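Local coordinates for protein IRMA (Escherichia coli CFT073, PDB 5EK5) that is a secreted virulence-associated protein with a fibronectin-like fold that probably mimics an interleukin receptor, its precise function being unknown, at residues 6-11 against 106-112; 25-31 against 73-79; 40-46 against 59-65. All blocks are in the same frame, centred on the assembly; numbering follows the deposited sequence.

Interaction 1: residues 6-11 against 106-112; sequences QRYISI and LPLSVFD. With EDO (1,2-ethanediol), chain F.
Residues 6-11 and 106-112 form a short parallel pairing, Ile9 opposite Phe111 (CA-CA 4.8 Å) and Ser10 opposite Asp112 (4.2 Å). Residues 8-11 are extended; a 3-10 turn at 108-110 (phi/psi about -65°/-20°) delivers the second segment into its strand. Three backbone bonds join them in the staggered parallel pattern: Ile9 N gives to Val110 O (3.1 Å), Ile9 O accepts from Asp112 N (2.6 Å), and Ile11 N gives to Asp112 O (3.2 Å). The Ser10 backbone is met by Asp31 of strand 23-31. With chi1 t on both, Tyr8 brings OH to Asp112 OD2 at 2.6 Å; OD1 faces the ethanediol, probably from the crystallisation liquor. Arg7 NH1 is answered outside the pair, by Glu97 and Gly38 O. Inward, Ile9 (m, t) puts CG1 3.8 Å from Val110 CG1, and Ile11 CG2 lies 3.9 Å from Phe111 CD1. Such a parallel edge in an otherwise antiparallel sheet implies two chemistries: hydrocarbon facing the core, and a phenol-carboxylate bond closing the more exposed side.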
# COMPACT_ATOMS: atom_id res chain seq x y z
N GLN B 6 16.65 12.11 7.86
CA GLN B 6 16.22 13.50 7.68
C GLN B 6 14.74 13.62 7.32
O GLN B 6 13.89 13.77 8.19
CB GLN B 6 17.08 14.18 6.61
CG GLN B 6 17.28 13.38 5.33
CD GLN B 6 17.32 14.26 4.09
OE1 GLN B 6 16.44 15.09 3.88
NE2 GLN B 6 18.35 14.08 3.27
N ARG B 7 14.44 13.56 6.02
CA ARG B 7 13.08 13.66 5.50
C ARG B 7 12.52 12.26 5.38
O ARG B 7 13.22 11.30 5.64
CB ARG B 7 13.05 14.38 4.15
CG ARG B 7 13.31 15.89 4.20
CD ARG B 7 13.66 16.46 2.82
NE ARG B 7 15.00 16.03 2.43
CZ ARG B 7 15.59 16.26 1.26
NH1 ARG B 7 14.98 16.96 0.31
NH2 ARG B 7 16.81 15.79 1.03
N TYR B 8 11.26 12.15 4.98
CA TYR B 8 10.59 10.86 4.91
C TYR B 8 10.00 10.62 3.53
O TYR B 8 9.30 11.48 2.98
CB TYR B 8 9.50 10.78 5.98
CG TYR B 8 8.65 9.52 5.97
CD1 TYR B 8 9.11 8.34 6.54
CD2 TYR B 8 7.39 9.53 5.39
CE1 TYR B 8 8.31 7.20 6.54
CE2 TYR B 8 6.60 8.39 5.38
CZ TYR B 8 7.06 7.23 5.95
OH TYR B 8 6.26 6.11 5.94
N ILE B 9 10.30 9.46 2.95
CA ILE B 9 9.61 8.98 1.76
C ILE B 9 9.21 7.52 1.94
O ILE B 9 10.06 6.63 1.92
CB ILE B 9 10.47 9.08 0.49
CG1 ILE B 9 10.92 10.52 0.25
CG2 ILE B 9 9.71 8.55 -0.72
CD1 ILE B 9 11.97 10.64 -0.83
N SER B 10 7.91 7.28 2.08
CA SER B 10 7.41 5.93 1.98
C SER B 10 7.31 5.62 0.50
O SER B 10 6.99 6.49 -0.31
CB SER B 10 6.05 5.79 2.67
OG SER B 10 5.03 6.39 1.89
N ILE B 11 7.61 4.38 0.14
CA ILE B 11 7.59 4.00 -1.26
C ILE B 11 7.05 2.58 -1.39
O ILE B 11 7.43 1.68 -0.65
CB ILE B 11 9.00 4.12 -1.90
CG1 ILE B 11 8.96 3.74 -3.38
CG2 ILE B 11 10.02 3.29 -1.14
CD1 ILE B 11 10.21 4.12 -4.14
N LEU B 106 21.19 11.29 -2.32
CA LEU B 106 20.14 11.15 -1.31
C LEU B 106 20.35 9.91 -0.44
O LEU B 106 20.45 8.80 -0.96
CB LEU B 106 18.77 11.08 -1.99
CG LEU B 106 17.57 10.97 -1.06
CD1 LEU B 106 17.34 12.29 -0.34
CD2 LEU B 106 16.33 10.56 -1.84
N PRO B 107 20.43 10.12 0.88
CA PRO B 107 20.57 9.03 1.86
C PRO B 107 19.44 8.02 1.75
O PRO B 107 18.27 8.41 1.71
CB PRO B 107 20.53 9.76 3.21
CG PRO B 107 20.96 11.15 2.90
CD PRO B 107 20.42 11.44 1.53
N LEU B 108 19.78 6.73 1.72
CA LEU B 108 18.79 5.69 1.51
C LEU B 108 17.92 5.47 2.75
O LEU B 108 16.87 4.84 2.68
CB LEU B 108 19.48 4.38 1.12
CG LEU B 108 20.30 4.41 -0.17
CD1 LEU B 108 20.62 3.00 -0.65
CD2 LEU B 108 19.59 5.19 -1.27
N SER B 109 18.37 6.00 3.89
CA SER B 109 17.63 5.87 5.14
C SER B 109 16.31 6.64 5.11
O SER B 109 15.40 6.37 5.89
CB SER B 109 18.49 6.35 6.32
OG SER B 109 18.96 7.67 6.10
N VAL B 110 16.23 7.61 4.20
CA VAL B 110 15.02 8.41 4.02
C VAL B 110 13.83 7.53 3.63
O VAL B 110 12.69 7.78 4.04
CB VAL B 110 15.24 9.50 2.95
CG1 VAL B 110 13.92 10.10 2.49
CG2 VAL B 110 16.17 10.58 3.47
N PHE B 111 14.10 6.48 2.86
CA PHE B 111 13.04 5.63 2.33
C PHE B 111 12.39 4.73 3.38
O PHE B 111 13.05 4.18 4.26
CB PHE B 111 13.58 4.76 1.19
CG PHE B 111 13.84 5.52 -0.07
CD1 PHE B 111 12.79 5.97 -0.85
CD2 PHE B 111 15.14 5.77 -0.50
CE1 PHE B 111 13.02 6.67 -2.02
CE2 PHE B 111 15.38 6.47 -1.66
CZ PHE B 111 14.32 6.92 -2.43
N ASP B 112 11.07 4.60 3.26
CA ASP B 112 10.31 3.66 4.08
C ASP B 112 9.62 2.68 3.13
O ASP B 112 8.44 2.83 2.83
CB ASP B 112 9.28 4.42 4.92
CG ASP B 112 8.58 3.53 5.93
OD1 ASP B 112 9.10 2.43 6.21
OD2 ASP B 112 7.51 3.92 6.44
C1 EDO F . 9.74 -0.51 6.23
O1 EDO F . 10.55 -1.52 5.70
C2 EDO F . 8.30 -1.03 6.31
O2 EDO F . 7.46 -0.07 5.73

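Interaction 2: residues 25-31 against 73-79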
# COMPACT_ATOMS: atom_id res chain seq x y z
N ALA B 25 5.60 -1.68 -17.07
CA ALA B 25 5.83 -0.45 -16.34
C ALA B 25 5.37 -0.63 -14.90
O ALA B 25 4.17 -0.74 -14.63
CB ALA B 25 5.10 0.72 -16.99
N TYR B 26 6.32 -0.68 -13.98
CA TYR B 26 5.99 -0.80 -12.57
C TYR B 26 5.82 0.58 -11.96
O TYR B 26 6.75 1.39 -11.96
CB TYR B 26 7.05 -1.61 -11.83
CG TYR B 26 7.31 -2.96 -12.46
CD1 TYR B 26 6.49 -4.05 -12.18
CD2 TYR B 26 8.37 -3.15 -13.34
CE1 TYR B 26 6.72 -5.28 -12.76
CE2 TYR B 26 8.60 -4.38 -13.92
CZ TYR B 26 7.77 -5.44 -13.63
OH TYR B 26 8.00 -6.67 -14.20
N GLN B 27 4.63 0.84 -11.44
CA GLN B 27 4.29 2.14 -10.89
C GLN B 27 4.58 2.19 -9.40
O GLN B 27 4.14 1.32 -8.64
CB GLN B 27 2.82 2.46 -11.15
CG GLN B 27 2.36 3.81 -10.64
CD GLN B 27 0.91 4.09 -10.98
OE1 GLN B 27 0.28 3.33 -11.73
NE2 GLN B 27 0.36 5.16 -10.43
N PHE B 28 5.33 3.21 -8.98
CA PHE B 28 5.62 3.37 -7.57
C PHE B 28 5.03 4.69 -7.09
O PHE B 28 5.18 5.74 -7.73
CB PHE B 28 7.13 3.33 -7.32
CG PHE B 28 7.75 1.99 -7.62
CD1 PHE B 28 8.11 1.65 -8.91
CD2 PHE B 28 7.96 1.07 -6.60
CE1 PHE B 28 8.68 0.42 -9.18
CE2 PHE B 28 8.53 -0.16 -6.87
CZ PHE B 28 8.89 -0.48 -8.17
N ARG B 29 4.35 4.64 -5.95
CA ARG B 29 3.89 5.85 -5.29
C ARG B 29 4.86 6.25 -4.19
O ARG B 29 5.21 5.43 -3.33
CB ARG B 29 2.49 5.68 -4.73
CG ARG B 29 1.95 6.94 -4.08
CD ARG B 29 0.56 6.72 -3.56
NE ARG B 29 -0.38 6.45 -4.65
CZ ARG B 29 -1.66 6.12 -4.48
NH1 ARG B 29 -2.17 6.02 -3.26
NH2 ARG B 29 -2.43 5.90 -5.53
N LEU B 30 5.29 7.50 -4.22
CA LEU B 30 6.16 8.02 -3.17
C LEU B 30 5.36 9.01 -2.35
O LEU B 30 4.61 9.82 -2.88
CB LEU B 30 7.41 8.69 -3.77
CG LEU B 30 8.56 7.80 -4.26
CD1 LEU B 30 8.14 6.97 -5.46
CD2 LEU B 30 9.80 8.62 -4.58
N ASP B 31 5.51 8.93 -1.03
CA ASP B 31 4.69 9.71 -0.12
C ASP B 31 5.51 10.24 1.05
O ASP B 31 6.21 9.49 1.72
CB ASP B 31 3.53 8.85 0.39
CG ASP B 31 2.49 9.64 1.17
OD1 ASP B 31 2.75 10.80 1.55
OD2 ASP B 31 1.39 9.08 1.41
N ARG B 73 1.71 15.80 -1.54
CA ARG B 73 2.38 14.90 -0.62
C ARG B 73 2.84 13.62 -1.30
O ARG B 73 3.86 13.07 -0.93
CB ARG B 73 1.48 14.62 0.60
CG ARG B 73 0.11 14.01 0.28
CD ARG B 73 -0.71 13.83 1.57
NE ARG B 73 -0.00 12.99 2.54
CZ ARG B 73 -0.23 11.69 2.71
NH1 ARG B 73 -1.14 11.06 1.98
NH2 ARG B 73 0.46 11.01 3.62
N THR B 74 2.09 13.17 -2.30
CA THR B 74 2.49 12.01 -3.07
C THR B 74 2.83 12.36 -4.52
O THR B 74 2.37 13.37 -5.05
CB THR B 74 1.38 10.92 -3.07
OG1 THR B 74 0.32 11.32 -3.94
CG2 THR B 74 0.83 10.68 -1.67
N THR B 75 3.63 11.49 -5.13
CA THR B 75 3.91 11.55 -6.55
C THR B 75 4.14 10.13 -7.06
O THR B 75 4.51 9.23 -6.30
CB THR B 75 5.14 12.43 -6.87
OG1 THR B 75 5.21 12.64 -8.28
CG2 THR B 75 6.42 11.78 -6.39
N ASP B 76 3.90 9.92 -8.35
CA ASP B 76 4.01 8.59 -8.94
C ASP B 76 5.16 8.49 -9.94
O ASP B 76 5.34 9.37 -10.78
CB ASP B 76 2.70 8.20 -9.61
CG ASP B 76 1.57 8.00 -8.61
OD1 ASP B 76 1.85 7.52 -7.49
OD2 ASP B 76 0.42 8.36 -8.94
N ALA B 77 5.95 7.43 -9.82
CA ALA B 77 7.08 7.19 -10.72
C ALA B 77 6.94 5.83 -11.39
O ALA B 77 6.29 4.93 -10.86
CB ALA B 77 8.39 7.28 -9.96
N PHE B 78 7.57 5.68 -12.55
CA PHE B 78 7.44 4.44 -13.31
C PHE B 78 8.79 3.82 -13.64
O PHE B 78 9.72 4.51 -14.05
CB PHE B 78 6.63 4.69 -14.58
CG PHE B 78 5.21 5.07 -14.31
CD1 PHE B 78 4.86 6.39 -14.08
CD2 PHE B 78 4.22 4.10 -14.26
CE1 PHE B 78 3.55 6.74 -13.82
CE2 PHE B 78 2.91 4.45 -14.00
CZ PHE B 78 2.57 5.77 -13.78
N LEU B 79 8.87 2.51 -13.46
CA LEU B 79 10.07 1.75 -13.79
C LEU B 79 9.81 0.83 -14.98
O LEU B 79 8.99 -0.08 -14.90
CB LEU B 79 10.53 0.94 -12.57
CG LEU B 79 11.78 0.10 -12.75
CD1 LEU B 79 12.89 0.98 -13.28
CD2 LEU B 79 12.19 -0.51 -11.42
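Gln27 lays its extended side chain along the ring of Phe78, CG coming 3.5 Å from CE2; its methylenes pack against one part of the ring, which also touches Ile17 of strand 9-19. The two belong to a non-hydrogen-bonded pair in a regular antiparallel pairing whose short strand axes approach to 4.5 Å at 153°. Hydrogen-bonded pairs, Tyr26 with Leu79, Phe28 with Ala77 and Leu30 with Thr75, take turns with the non-hydrogen-bonded ones; each exchanges two backbone bonds, among them Phe28 N to Ala77 O (2.7 Å) and Thr75 N to Leu30 O (3.0 Å). Just past the Tyr26-Leu79 end, the Cys24-Cys83 disulfide ties the two strands together.

The two faces differ in character. That of Gln27, Arg29 and Asp31 is largely polar, with Phe78 as the exception: Asp31 OD2 makes a salt bridge to Arg73 NH2 (3.1 Å), over one face of a poorly ordered guanidinium, while its OD1 accepts from Gly33 N. Arg29 NE and Asp76 OD1 are covered without a hydrogen-bond partner, linked by a long 3.8 Å salt bridge. On the other face Leu79 CB meets the edge of the Phe28 ring at CE1 (3.9 Å), and small Ala77 lets the facing sheet come close.

In the beta sandwich, strand 74-82 is the outer strand of its sheet within the chain and strand 23-31 is flanked on its far side by strand 9-19. Phe28 and Ala77 pack on Met61 of strand 55-63, Leu30 on Ile44 of strand 42-49; Tyr26 touches Leu119 and Phe28 touches Ile121, both of the second subunit.

Interaction 3: residues 40-46 against 59-65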
# COMPACT_ATOMS: atom_id res chain seq x y z
N GLY B 40 13.20 17.74 -4.41
CA GLY B 40 13.40 18.02 -5.81
C GLY B 40 13.30 16.73 -6.60
O GLY B 40 13.14 15.66 -6.00
N PRO B 41 13.39 16.81 -7.93
CA PRO B 41 13.43 15.64 -8.82
C PRO B 41 14.39 14.56 -8.33
O PRO B 41 15.56 14.86 -8.05
CB PRO B 41 13.89 16.23 -10.15
CG PRO B 41 13.40 17.64 -10.12
CD PRO B 41 13.43 18.08 -8.68
N LEU B 42 13.92 13.32 -8.23
CA LEU B 42 14.75 12.22 -7.76
C LEU B 42 15.15 11.25 -8.87
O LEU B 42 14.39 10.99 -9.80
CB LEU B 42 14.05 11.44 -6.65
CG LEU B 42 13.69 12.23 -5.39
CD1 LEU B 42 12.95 11.34 -4.40
CD2 LEU B 42 14.94 12.80 -4.76
N THR B 43 16.36 10.71 -8.76
CA THR B 43 16.80 9.62 -9.63
C THR B 43 17.09 8.37 -8.80
O THR B 43 18.04 8.36 -8.01
CB THR B 43 18.05 9.99 -10.43
OG1 THR B 43 17.75 11.09 -11.29
CG2 THR B 43 18.52 8.81 -11.27
N ILE B 44 16.29 7.33 -8.99
CA ILE B 44 16.41 6.14 -8.15
C ILE B 44 16.82 4.92 -8.97
O ILE B 44 16.18 4.59 -9.97
CB ILE B 44 15.09 5.85 -7.42
CG1 ILE B 44 14.63 7.10 -6.66
CG2 ILE B 44 15.25 4.67 -6.48
CD1 ILE B 44 13.29 6.95 -5.97
N THR B 45 17.89 4.26 -8.54
CA THR B 45 18.38 3.06 -9.21
C THR B 45 17.97 1.79 -8.47
O THR B 45 18.30 1.61 -7.30
CB THR B 45 19.91 3.09 -9.34
OG1 THR B 45 20.31 4.28 -10.04
CG2 THR B 45 20.40 1.88 -10.11
N LEU B 46 17.25 0.91 -9.17
CA LEU B 46 16.71 -0.30 -8.56
C LEU B 46 17.24 -1.58 -9.21
O LEU B 46 17.31 -1.68 -10.43
CB LEU B 46 15.18 -0.29 -8.62
CG LEU B 46 14.46 0.82 -7.86
CD1 LEU B 46 14.27 2.04 -8.75
CD2 LEU B 46 13.12 0.32 -7.33
N ARG B 59 17.84 -0.93 -13.25
CA ARG B 59 17.23 0.16 -13.99
C ARG B 59 17.08 1.40 -13.12
O ARG B 59 17.10 1.31 -11.89
CB ARG B 59 15.88 -0.26 -14.56
CG ARG B 59 15.95 -1.40 -15.57
CD ARG B 59 16.41 -0.90 -16.92
NE ARG B 59 16.52 -1.97 -17.91
CZ ARG B 59 17.63 -2.65 -18.16
NH1 ARG B 59 18.75 -2.37 -17.50
NH2 ARG B 59 17.63 -3.61 -19.08
N LYS B 60 16.94 2.55 -13.76
CA LYS B 60 16.77 3.81 -13.04
C LYS B 60 15.35 4.34 -13.16
O LYS B 60 14.69 4.14 -14.18
CB LYS B 60 17.77 4.85 -13.54
CG LYS B 60 19.20 4.56 -13.10
CD LYS B 60 20.16 5.66 -13.55
CE LYS B 60 21.60 5.28 -13.24
NZ LYS B 60 22.55 6.36 -13.60
N MET B 61 14.90 5.02 -12.12
CA MET B 61 13.56 5.58 -12.07
C MET B 61 13.61 7.07 -11.72
O MET B 61 14.32 7.47 -10.80
CB MET B 61 12.71 4.81 -11.06
CG MET B 61 11.27 5.26 -10.95
SD MET B 61 10.31 4.17 -9.88
CE MET B 61 11.02 4.55 -8.27
N GLU B 62 12.86 7.89 -12.46
CA GLU B 62 12.84 9.33 -12.23
C GLU B 62 11.51 9.82 -11.68
O GLU B 62 10.44 9.37 -12.10
CB GLU B 62 13.15 10.08 -13.53
CG GLU B 62 14.50 9.72 -14.15
CD GLU B 62 15.64 10.52 -13.54
OE1 GLU B 62 15.65 10.71 -12.31
OE2 GLU B 62 16.53 10.95 -14.30
N THR B 63 11.58 10.74 -10.72
CA THR B 63 10.37 11.31 -10.13
C THR B 63 10.35 12.82 -10.29
O THR B 63 11.40 13.45 -10.39
CB THR B 63 10.25 10.98 -8.63
OG1 THR B 63 11.13 11.81 -7.87
CG2 THR B 63 10.57 9.52 -8.35
N GLU B 64 9.16 13.41 -10.27
CA GLU B 64 9.03 14.86 -10.21
C GLU B 64 9.26 15.35 -8.79
O GLU B 64 9.27 14.57 -7.84
CB GLU B 64 7.66 15.33 -10.69
CG GLU B 64 7.42 15.24 -12.18
CD GLU B 64 6.03 15.73 -12.56
OE1 GLU B 64 5.05 15.00 -12.29
OE2 GLU B 64 5.93 16.85 -13.10
N ALA B 65 9.43 16.66 -8.66
CA ALA B 65 9.53 17.29 -7.35
C ALA B 65 8.14 17.23 -6.71
O ALA B 65 7.13 17.35 -7.39
CB ALA B 65 10.03 18.74 -7.48
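This is the pairing of the two arms of a beta hairpin, strands 42-49 and 55-63, which form one side of the antiparallel sheet of the sandwich. The short strand axes come within 4.4 Å at 155°. Ile44 and Met61 exchange two short backbone bonds (Ile44 N to Met61 O 2.7 Å, Met61 N to Ile44 O 2.5 Å); Leu46 N to Arg59 O is 2.8 Å and Arg59 N to Leu46 O 3.0 Å. Towards Gly40 the pairing loosens: Thr63 N still gives to Leu42 O (3.0 Å), but Leu42 N divides between a weak bond to Thr63 O (3.3 Å) and Thr63 OG1 (3.2 Å). Beta-branched Thr43, well suited to a strand, donates OG1 to Glu62 OE1 at a very short 2.4 Å on the more exposed face. The opposite face, towards the other sheet, is mainly apolar around Ile44, Leu46 and Met61, flanked by Arg59 and Thr63: the long unbranched Met61 carries its CE to Ile44 CD1 (4.0 Å), while its CB lies 3.9 Å from Leu46 CD1. Met61 also packs on Phe28 and Ala77 of strands 23-31 and 74-82, and strand 42-49 is hydrogen-bonded through its backbone, on its other side, to strand 89-99.

The three contacts enclose one hydrophobic core from its two sheets. Interactions 1 and 2 share a sheet, where strand 9-19 adjoins strand 23-31: Ser10 N lies 2.8 Å from Asp31 O, probably hydrogen-bonded, and the centres of the two interactions are about 14 Å apart. Interaction 3 belongs to the facing sheet, its centre about 10 Å from that of interaction 2 and 13 Å from that of interaction 1. Between the sheets Phe28 CD1 meets Met61 SD and Ala77 CB meets Thr63 CG2, both at 3.5 Å, while Phe111 CZ meets Ile44 CD1 at 3.7 Å. Along the chain the contacts are nested, 3 inside 2 inside 1. Interactions 1 and 2 also touch the second subunit.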